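Local coordinates for malate dehydrogenase (Porphyromonas gingivalis, PDB 3FI9), which probably catalyses the NAD-dependent interconversion of malate and oxaloacetate, at residues V188-A193 with P199-I204; S160-H165 with S171-T176; D96-N101 with I318-I323. All blocks are in the same frame, centred on the assembly; numbering follows the deposited sequence.

From the N terminus, the chain first meets interaction 3 in helix 94-115, whose residues 96-101 wait more than 200 residues for their partner, 318-323, at the end of helix 297-319. Both other contacts fall within that long loop and follow each other in series. Interaction 2 folds 171-176 back on helix 153-166; interaction 1 then brings 199-204 against 188-193. These two are neighbours: L200 packs on L162, and T192 OG1 probably hydrogen-bonds N175 O; together they join helix 153-166 to the small antiparallel sheet of the C-terminal domain. Interaction 3 lies about 37 Å away, centre to centre, and ties the NAD-binding domain to the C-terminal domain.

Interaction 1 of 3, residues V188-A193 with P199-I204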
loop_
_atom_site.group_PDB
_atom_site.type_symbol
_atom_site.label_atom_id
_atom_site.label_comp_id
_atom_site.label_asym_id
_atom_site.label_seq_id
_atom_site.Cartn_x
_atom_site.Cartn_y
_atom_site.Cartn_z
ATOM N N VAL A 188 -19.079 19.462 -11.581
ATOM C CA VAL A 188 -19.117 18.297 -12.443
ATOM C C VAL A 188 -19.278 18.717 -13.909
ATOM O O VAL A 188 -20.231 19.421 -14.277
ATOM C CB VAL A 188 -20.291 17.347 -12.024
ATOM C CG1 VAL A 188 -20.196 16.047 -12.763
ATOM C CG2 VAL A 188 -20.294 17.103 -10.488
ATOM N N PHE A 189 -18.306 18.359 -14.734
ATOM C CA PHE A 189 -18.375 18.607 -16.180
ATOM C C PHE A 189 -18.801 17.339 -16.908
ATOM O O PHE A 189 -17.996 16.685 -17.571
ATOM C CB PHE A 189 -17.028 19.113 -16.728
ATOM C CG PHE A 189 -16.845 20.583 -16.563
ATOM C CD1 PHE A 189 -17.049 21.177 -15.300
ATOM C CD2 PHE A 189 -16.445 21.375 -17.630
ATOM C CE1 PHE A 189 -16.879 22.583 -15.120
ATOM C CE2 PHE A 189 -16.246 22.786 -17.459
ATOM C CZ PHE A 189 -16.459 23.376 -16.198
ATOM N N ALA A 190 -20.074 16.987 -16.777
ATOM C CA ALA A 190 -20.570 15.725 -17.399
ATOM C C ALA A 190 -20.381 15.668 -18.923
ATOM O O ALA A 190 -20.303 14.593 -19.543
ATOM C CB ALA A 190 -22.039 15.507 -17.023
ATOM N N SER A 191 -20.327 16.819 -19.568
ATOM C CA SER A 191 -20.064 16.791 -20.989
ATOM C C SER A 191 -18.730 16.091 -21.382
ATOM O O SER A 191 -18.559 15.735 -22.534
ATOM C CB SER A 191 -20.065 18.219 -21.559
ATOM O OG SER A 191 -18.882 18.879 -21.169
ATOM N N THR A 192 -17.792 15.889 -20.455
ATOM C CA THR A 192 -16.518 15.267 -20.809
ATOM C C THR A 192 -16.605 13.740 -20.869
ATOM O O THR A 192 -15.740 13.104 -21.443
ATOM C CB THR A 192 -15.371 15.585 -19.783
ATOM O OG1 THR A 192 -15.620 14.906 -18.555
ATOM C CG2 THR A 192 -15.219 17.086 -19.509
ATOM N N ALA A 193 -17.596 13.155 -20.222
ATOM C CA ALA A 193 -17.570 11.717 -19.942
ATOM C C ALA A 193 -18.354 10.838 -20.925
ATOM O O ALA A 193 -19.344 11.257 -21.500
ATOM C CB ALA A 193 -18.032 11.419 -18.556
ATOM N N PRO A 199 -21.895 9.091 -24.707
ATOM C CA PRO A 199 -21.725 10.309 -23.922
ATOM C C PRO A 199 -22.644 10.307 -22.719
ATOM O O PRO A 199 -23.798 9.945 -22.819
ATOM C CB PRO A 199 -22.110 11.423 -24.908
ATOM C CG PRO A 199 -21.721 10.841 -26.258
ATOM C CD PRO A 199 -22.122 9.386 -26.139
ATOM N N LEU A 200 -22.085 10.641 -21.566
ATOM C CA LEU A 200 -22.862 10.714 -20.356
ATOM C C LEU A 200 -24.065 11.666 -20.517
ATOM O O LEU A 200 -25.155 11.429 -19.956
ATOM C CB LEU A 200 -21.945 11.141 -19.209
ATOM C CG LEU A 200 -22.636 11.362 -17.858
ATOM C CD1 LEU A 200 -23.474 10.130 -17.483
ATOM C CD2 LEU A 200 -21.619 11.682 -16.732
ATOM N N THR A 201 -23.908 12.711 -21.324
ATOM C CA THR A 201 -24.977 13.710 -21.391
ATOM C C THR A 201 -26.148 13.200 -22.238
ATOM O O THR A 201 -27.242 13.747 -22.156
ATOM C CB THR A 201 -24.484 15.069 -21.918
ATOM O OG1 THR A 201 -23.713 14.852 -23.086
ATOM C CG2 THR A 201 -23.587 15.776 -20.894
ATOM N N ASP A 202 -25.931 12.119 -22.988
ATOM C CA ASP A 202 -27.021 11.424 -23.669
ATOM C C ASP A 202 -27.782 10.495 -22.742
ATOM O O ASP A 202 -28.838 9.993 -23.099
ATOM C CB ASP A 202 -26.506 10.592 -24.844
ATOM C CG ASP A 202 -26.016 11.443 -26.007
ATOM O OD1 ASP A 202 -26.183 12.673 -25.964
ATOM O OD2 ASP A 202 -25.452 10.875 -26.965
ATOM N N LEU A 203 -27.237 10.225 -21.557
ATOM C CA LEU A 203 -27.878 9.260 -20.667
ATOM C C LEU A 203 -28.585 9.928 -19.520
ATOM O O LEU A 203 -29.600 9.426 -19.064
ATOM C CB LEU A 203 -26.888 8.215 -20.130
ATOM C CG LEU A 203 -26.372 7.209 -21.164
ATOM C CD1 LEU A 203 -25.091 6.505 -20.657
ATOM C CD2 LEU A 203 -27.447 6.199 -21.536
ATOM N N ILE A 204 -28.048 11.056 -19.053
ATOM C CA ILE A 204 -28.657 11.778 -17.922
ATOM C C ILE A 204 -30.073 12.259 -18.262
ATOM O O ILE A 204 -30.278 12.911 -19.282
ATOM C CB ILE A 204 -27.773 12.981 -17.491
ATOM C CG1 ILE A 204 -26.520 12.484 -16.750
ATOM C CG2 ILE A 204 -28.523 13.906 -16.575
ATOM C CD1 ILE A 204 -25.433 13.565 -16.579
HETATM O O HOH W 1 -21.032 13.420 -21.981
HETATM O O HOH W 2 -21.455 15.305 -23.906
#
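A190 and A193 pack against L200 at the open end of the β-hairpin formed by strands 194-195 and 198-199, part of a small antiparallel sheet in the C-terminal domain; the chain on both flanks curls into short turns. Backbone bonding holds the base: L200 N donates to A193 O at 2.8 Å with an almost straight N-H, although the donor stands 38° out of the carbonyl plane. The CA of P199 adds a CA-H...O contact to the same oxygen.

Apolar packing covers one side. With its CG swung anti to the backbone N (chi1 176°), L200 brings CD2 against the methyls of both A190 and A193, 3.9 Å from A190 CB. I204 brings its terminal CD1 to that same A190 CB, and W214 of helix 211-222 backs both L200 and I204. T201 CG2 meets the S191 backbone instead, 3.7 Å from S191 CA, while the S191 hydroxyl turns to E299.

One ordered water adds a further polar link between the segments. It gives its two protons to A190 O and A193 O, each at 2.8 Å, and accepts from T201 N at 3.0 Å.

Interaction 2 of 3, residues S160-H165 with S171-T176; sequences SELAKH and SLVTNT
Helix 153-166 of the C-terminal domain packs here on the edge strand 173-174, and V173 makes most of the contact, spreading its two methyls over L162 and A163. V173 CG1 lies 3.9 Å from both CB and CD1 of L162, the two side chains crossing at about a right angle. The other branch, CG2, reaches the helix backbone at A163 N, 3.8 Å away, and comes to 4.0 Å from A163 CB; a small alanine on this face lets the strand approach to 6.3 Å between the CA atoms of A163 and V173.

The strand is one edge of a three-stranded antiparallel sheet, bonded through L172 and T174 to the chain around 194-196. Q159 of the helix also donates to V173 O.

Farther along, T176 holds CG2 anti to its carbonyl carbon (chi1 36°), which directs that methyl at L162 CD1, 3.8 Å away; its hydroxyl is bonded to S155 O. The side chain of R157, predicted to bind substrate, is about 9 Å from that of T176. Away from the strand, K164 NZ forms a salt bridge with E161 OE2 at 3.1 Å, and a second with E52 of the other subunit.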
loop_
_atom_site.group_PDB
_atom_site.type_symbol
_atom_site.label_atom_id
_atom_site.label_comp_id
_atom_site.label_asym_id
_atom_site.label_seq_id
_atom_site.Cartn_x
_atom_site.Cartn_y
_atom_site.Cartn_z
ATOM N N SER A 160 -16.323 5.749 -10.386
ATOM C CA SER A 160 -16.791 4.575 -9.667
ATOM C C SER A 160 -18.321 4.534 -9.507
ATOM O O SER A 160 -18.975 3.522 -9.791
ATOM C CB SER A 160 -16.127 4.529 -8.294
ATOM O OG SER A 160 -16.635 3.444 -7.529
ATOM N N GLU A 161 -18.887 5.643 -9.065
ATOM C CA GLU A 161 -20.321 5.721 -8.836
ATOM C C GLU A 161 -21.105 5.513 -10.129
ATOM O O GLU A 161 -22.091 4.794 -10.114
ATOM C CB GLU A 161 -20.713 7.025 -8.113
ATOM C CG GLU A 161 -20.136 7.197 -6.669
ATOM C CD GLU A 161 -20.648 6.172 -5.669
ATOM O OE1 GLU A 161 -21.825 5.748 -5.739
ATOM O OE2 GLU A 161 -19.870 5.794 -4.779
ATOM N N LEU A 162 -20.637 6.072 -11.258
ATOM C CA LEU A 162 -21.231 5.792 -12.587
ATOM C C LEU A 162 -21.118 4.329 -13.009
ATOM O O LEU A 162 -22.101 3.735 -13.508
ATOM C CB LEU A 162 -20.632 6.691 -13.666
ATOM C CG LEU A 162 -21.188 8.137 -13.670
ATOM C CD1 LEU A 162 -20.229 9.025 -14.426
ATOM C CD2 LEU A 162 -22.604 8.186 -14.310
ATOM N N ALA A 163 -19.946 3.728 -12.802
ATOM C CA ALA A 163 -19.792 2.317 -13.145
ATOM C C ALA A 163 -20.706 1.412 -12.295
ATOM O O ALA A 163 -21.325 0.487 -12.826
ATOM C CB ALA A 163 -18.291 1.872 -13.059
ATOM N N LYS A 164 -20.853 1.725 -11.016
ATOM C CA LYS A 164 -21.789 0.988 -10.159
ATOM C C LYS A 164 -23.251 1.105 -10.618
ATOM O O LYS A 164 -23.983 0.103 -10.642
ATOM C CB LYS A 164 -21.664 1.462 -8.706
ATOM C CG LYS A 164 -20.331 1.051 -8.031
ATOM C CD LYS A 164 -19.976 1.952 -6.841
ATOM C CE LYS A 164 -21.092 2.032 -5.816
ATOM N NZ LYS A 164 -20.649 2.764 -4.585
ATOM N N HIS A 165 -23.681 2.333 -10.926
ATOM C CA HIS A 165 -25.035 2.584 -11.441
ATOM C C HIS A 165 -25.333 1.735 -12.673
ATOM O O HIS A 165 -26.392 1.113 -12.778
ATOM C CB HIS A 165 -25.261 4.075 -11.793
ATOM C CG HIS A 165 -26.620 4.337 -12.359
ATOM N ND1 HIS A 165 -27.746 4.450 -11.565
ATOM C CD2 HIS A 165 -27.054 4.407 -13.642
ATOM C CE1 HIS A 165 -28.804 4.640 -12.335
ATOM N NE2 HIS A 165 -28.412 4.611 -13.597
ATOM N N SER A 171 -13.426 0.985 -15.612
ATOM C CA SER A 171 -12.579 1.594 -16.652
ATOM C C SER A 171 -13.360 1.926 -17.903
ATOM O O SER A 171 -12.879 2.657 -18.743
ATOM C CB SER A 171 -11.480 0.592 -17.078
ATOM O OG SER A 171 -10.266 0.910 -16.453
ATOM N N LEU A 172 -14.569 1.394 -18.018
ATOM C CA LEU A 172 -15.398 1.653 -19.203
ATOM C C LEU A 172 -16.111 2.999 -19.127
ATOM O O LEU A 172 -16.708 3.452 -20.101
ATOM C CB LEU A 172 -16.416 0.544 -19.376
ATOM C CG LEU A 172 -15.803 -0.874 -19.374
ATOM C CD1 LEU A 172 -16.898 -1.953 -19.543
ATOM C CD2 LEU A 172 -14.786 -0.959 -20.483
ATOM N N VAL A 173 -16.052 3.641 -17.968
ATOM C CA VAL A 173 -16.575 5.014 -17.843
ATOM C C VAL A 173 -15.342 5.929 -18.047
ATOM O O VAL A 173 -14.447 5.959 -17.215
ATOM C CB VAL A 173 -17.228 5.252 -16.460
ATOM C CG1 VAL A 173 -17.777 6.681 -16.354
ATOM C CG2 VAL A 173 -18.346 4.271 -16.211
ATOM N N THR A 174 -15.288 6.665 -19.139
ATOM C CA THR A 174 -14.039 7.294 -19.484
ATOM C C THR A 174 -14.154 8.798 -19.304
ATOM O O THR A 174 -15.240 9.349 -19.430
ATOM C CB THR A 174 -13.631 6.903 -20.921
ATOM O OG1 THR A 174 -14.708 7.218 -21.820
ATOM C CG2 THR A 174 -13.377 5.380 -20.966
ATOM N N ASN A 175 -13.042 9.452 -18.951
ATOM C CA ASN A 175 -12.992 10.923 -18.928
ATOM C C ASN A 175 -14.018 11.591 -18.008
ATOM O O ASN A 175 -14.608 12.637 -18.366
ATOM C CB ASN A 175 -13.157 11.491 -20.341
ATOM C CG ASN A 175 -12.382 12.788 -20.541
ATOM O OD1 ASN A 175 -11.372 13.004 -19.891
ATOM N ND2 ASN A 175 -12.864 13.662 -21.424
ATOM N N THR A 176 -14.200 11.041 -16.809
ATOM C CA THR A 176 -15.089 11.662 -15.827
ATOM C C THR A 176 -14.282 12.790 -15.203
ATOM O O THR A 176 -13.108 12.598 -14.830
ATOM C CB THR A 176 -15.442 10.698 -14.699
ATOM O OG1 THR A 176 -14.293 9.887 -14.436
ATOM C CG2 THR A 176 -16.587 9.789 -15.071
#

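Interaction 3 of 3, residues D96-N101 with I318-I323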
loop_
_atom_site.group_PDB
_atom_site.type_symbol
_atom_site.label_atom_id
_atom_site.label_comp_id
_atom_site.label_asym_id
_atom_site.label_seq_id
_atom_site.Cartn_x
_atom_site.Cartn_y
_atom_site.Cartn_z
ATOM N N ASP A 96 -10.360 28.154 13.225
ATOM C CA ASP A 96 -9.142 27.670 13.862
ATOM C C ASP A 96 -8.407 26.576 13.046
ATOM O O ASP A 96 -7.183 26.607 12.900
ATOM C CB ASP A 96 -9.426 27.235 15.308
ATOM C CG ASP A 96 -9.502 28.428 16.280
ATOM O OD1 ASP A 96 -8.907 28.347 17.376
ATOM O OD2 ASP A 96 -10.128 29.460 15.941
ATOM N N LEU A 97 -9.154 25.622 12.511
ATOM C CA LEU A 97 -8.579 24.625 11.604
ATOM C C LEU A 97 -8.027 25.282 10.334
ATOM O O LEU A 97 -6.977 24.891 9.824
ATOM C CB LEU A 97 -9.640 23.616 11.188
ATOM C CG LEU A 97 -9.895 22.359 12.009
ATOM C CD1 LEU A 97 -10.840 21.522 11.186
ATOM C CD2 LEU A 97 -8.600 21.602 12.263
ATOM N N LEU A 98 -8.762 26.269 9.832
ATOM C CA LEU A 98 -8.384 26.991 8.635
ATOM C C LEU A 98 -7.051 27.696 8.843
ATOM O O LEU A 98 -6.111 27.526 8.069
ATOM C CB LEU A 98 -9.457 28.024 8.303
ATOM C CG LEU A 98 -9.133 29.012 7.181
ATOM C CD1 LEU A 98 -8.820 28.273 5.892
ATOM C CD2 LEU A 98 -10.308 30.002 7.015
ATOM N N LYS A 99 -6.986 28.479 9.910
ATOM C CA LYS A 99 -5.776 29.186 10.294
ATOM C C LYS A 99 -4.635 28.219 10.608
ATOM O O LYS A 99 -3.490 28.440 10.204
ATOM C CB LYS A 99 -6.056 30.068 11.532
ATOM C CG LYS A 99 -4.908 31.015 11.882
ATOM C CD LYS A 99 -5.358 32.035 12.923
ATOM C CE LYS A 99 -4.299 33.120 13.109
ATOM N NZ LYS A 99 -2.922 32.553 13.235
ATOM N N GLY A 100 -4.950 27.160 11.345
ATOM C CA GLY A 100 -3.958 26.168 11.701
ATOM C C GLY A 100 -3.340 25.524 10.474
ATOM O O GLY A 100 -2.108 25.414 10.364
ATOM N N ASN A 101 -4.170 25.125 9.519
ATOM C CA ASN A 101 -3.613 24.517 8.298
ATOM C C ASN A 101 -2.934 25.528 7.377
ATOM O O ASN A 101 -1.927 25.205 6.705
ATOM C CB ASN A 101 -4.698 23.761 7.523
ATOM C CG ASN A 101 -5.075 22.496 8.195
ATOM O OD1 ASN A 101 -4.260 21.582 8.299
ATOM N ND2 ASN A 101 -6.308 22.430 8.690
ATOM N N ILE A 318 -6.131 36.026 3.522
ATOM C CA ILE A 318 -5.458 37.324 3.359
ATOM C C ILE A 318 -5.749 38.160 4.607
ATOM O O ILE A 318 -4.863 38.830 5.145
ATOM C CB ILE A 318 -5.912 38.054 2.026
ATOM C CG1 ILE A 318 -5.445 37.267 0.798
ATOM C CG2 ILE A 318 -5.373 39.516 1.907
ATOM C CD1 ILE A 318 -6.115 37.712 -0.530
ATOM N N ALA A 319 -6.986 38.112 5.091
ATOM C CA ALA A 319 -7.386 38.970 6.238
ATOM C C ALA A 319 -6.666 38.575 7.530
ATOM O O ALA A 319 -6.470 39.405 8.436
ATOM C CB ALA A 319 -8.905 38.939 6.427
ATOM N N MET A 320 -6.274 37.309 7.612
ATOM C CA MET A 320 -5.557 36.788 8.762
ATOM C C MET A 320 -4.101 37.271 8.627
ATOM O O MET A 320 -3.289 37.047 9.490
ATOM C CB MET A 320 -5.583 35.257 8.778
ATOM C CG MET A 320 -6.926 34.527 9.124
ATOM S SD MET A 320 -6.837 32.705 8.764
ATOM C CE MET A 320 -8.533 32.211 9.017
ATOM N N GLY A 321 -3.769 37.921 7.527
ATOM C CA GLY A 321 -2.364 38.339 7.293
ATOM C C GLY A 321 -1.357 37.251 6.867
ATOM O O GLY A 321 -0.127 37.470 6.899
ATOM N N ILE A 322 -1.859 36.086 6.448
ATOM C CA ILE A 322 -0.990 34.956 6.149
ATOM C C ILE A 322 -0.628 34.959 4.660
ATOM O O ILE A 322 0.540 34.832 4.248
ATOM C CB ILE A 322 -1.694 33.615 6.473
ATOM C CG1 ILE A 322 -1.802 33.407 7.987
ATOM C CG2 ILE A 322 -0.899 32.436 5.775
ATOM C CD1 ILE A 322 -2.737 32.236 8.419
ATOM N N ILE A 323 -1.666 35.134 3.848
ATOM C CA ILE A 323 -1.488 35.351 2.431
ATOM C C ILE A 323 -1.361 36.883 2.256
ATOM O O ILE A 323 -2.165 37.643 2.807
ATOM C CB ILE A 323 -2.725 34.788 1.684
ATOM C CG1 ILE A 323 -2.843 33.265 1.887
ATOM C CG2 ILE A 323 -2.710 35.137 0.196
ATOM C CD1 ILE A 323 -4.049 32.631 1.110
#
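M320 reaches from the end of helix 297-319 to L98 and K99 on helix 94-115, and its thioether end makes most of the contact. The methionine runs extended beyond CG, which carries its terminal methyl across to L98. There CE lies 3.5 Å from L98 CD2, tighter than usual for two carbons, and 3.7 Å from L98 CG. L98 meets it at a slant; its CG stands anti to the backbone N (chi1 172°), bringing a branch nearer to the methionine than the initial direction of the side chain would suggest. E316 and V317 of helix 297-319 also pack on L98.

The sulfur meets the aliphatic root of a lysine. M320 SD sits 3.9 Å from K99 CB and 4.0 Å from K99 CG, so the contact is with carbon, while the charged end of K99 goes to a salt bridge with E103 one turn further along its own helix. I322 makes a looser approach from beyond the turn: its CD1 is 4.3 Å from both K99 O and K99 CG, and A102 and E103 extend the surface it touches.

Backbone bonding shapes the second segment. G321 N bonds to I318 O at 2.8 Å; G321 takes a positive phi of 76°, and the residues on either side of it, M320 and I322, both direct CB toward helix 94-115. That helix also carries R94 and N101, predicted to bind substrate and NAD respectively.

Helix 94-115 belongs to the Rossmann-type NAD-binding domain and helix 297-319 to the C-terminal domain, so this is an interdomain packing contact in the LDH/MDH fold, made by the side chains flanking G321 in the Schellman motif at the end of the latter helix.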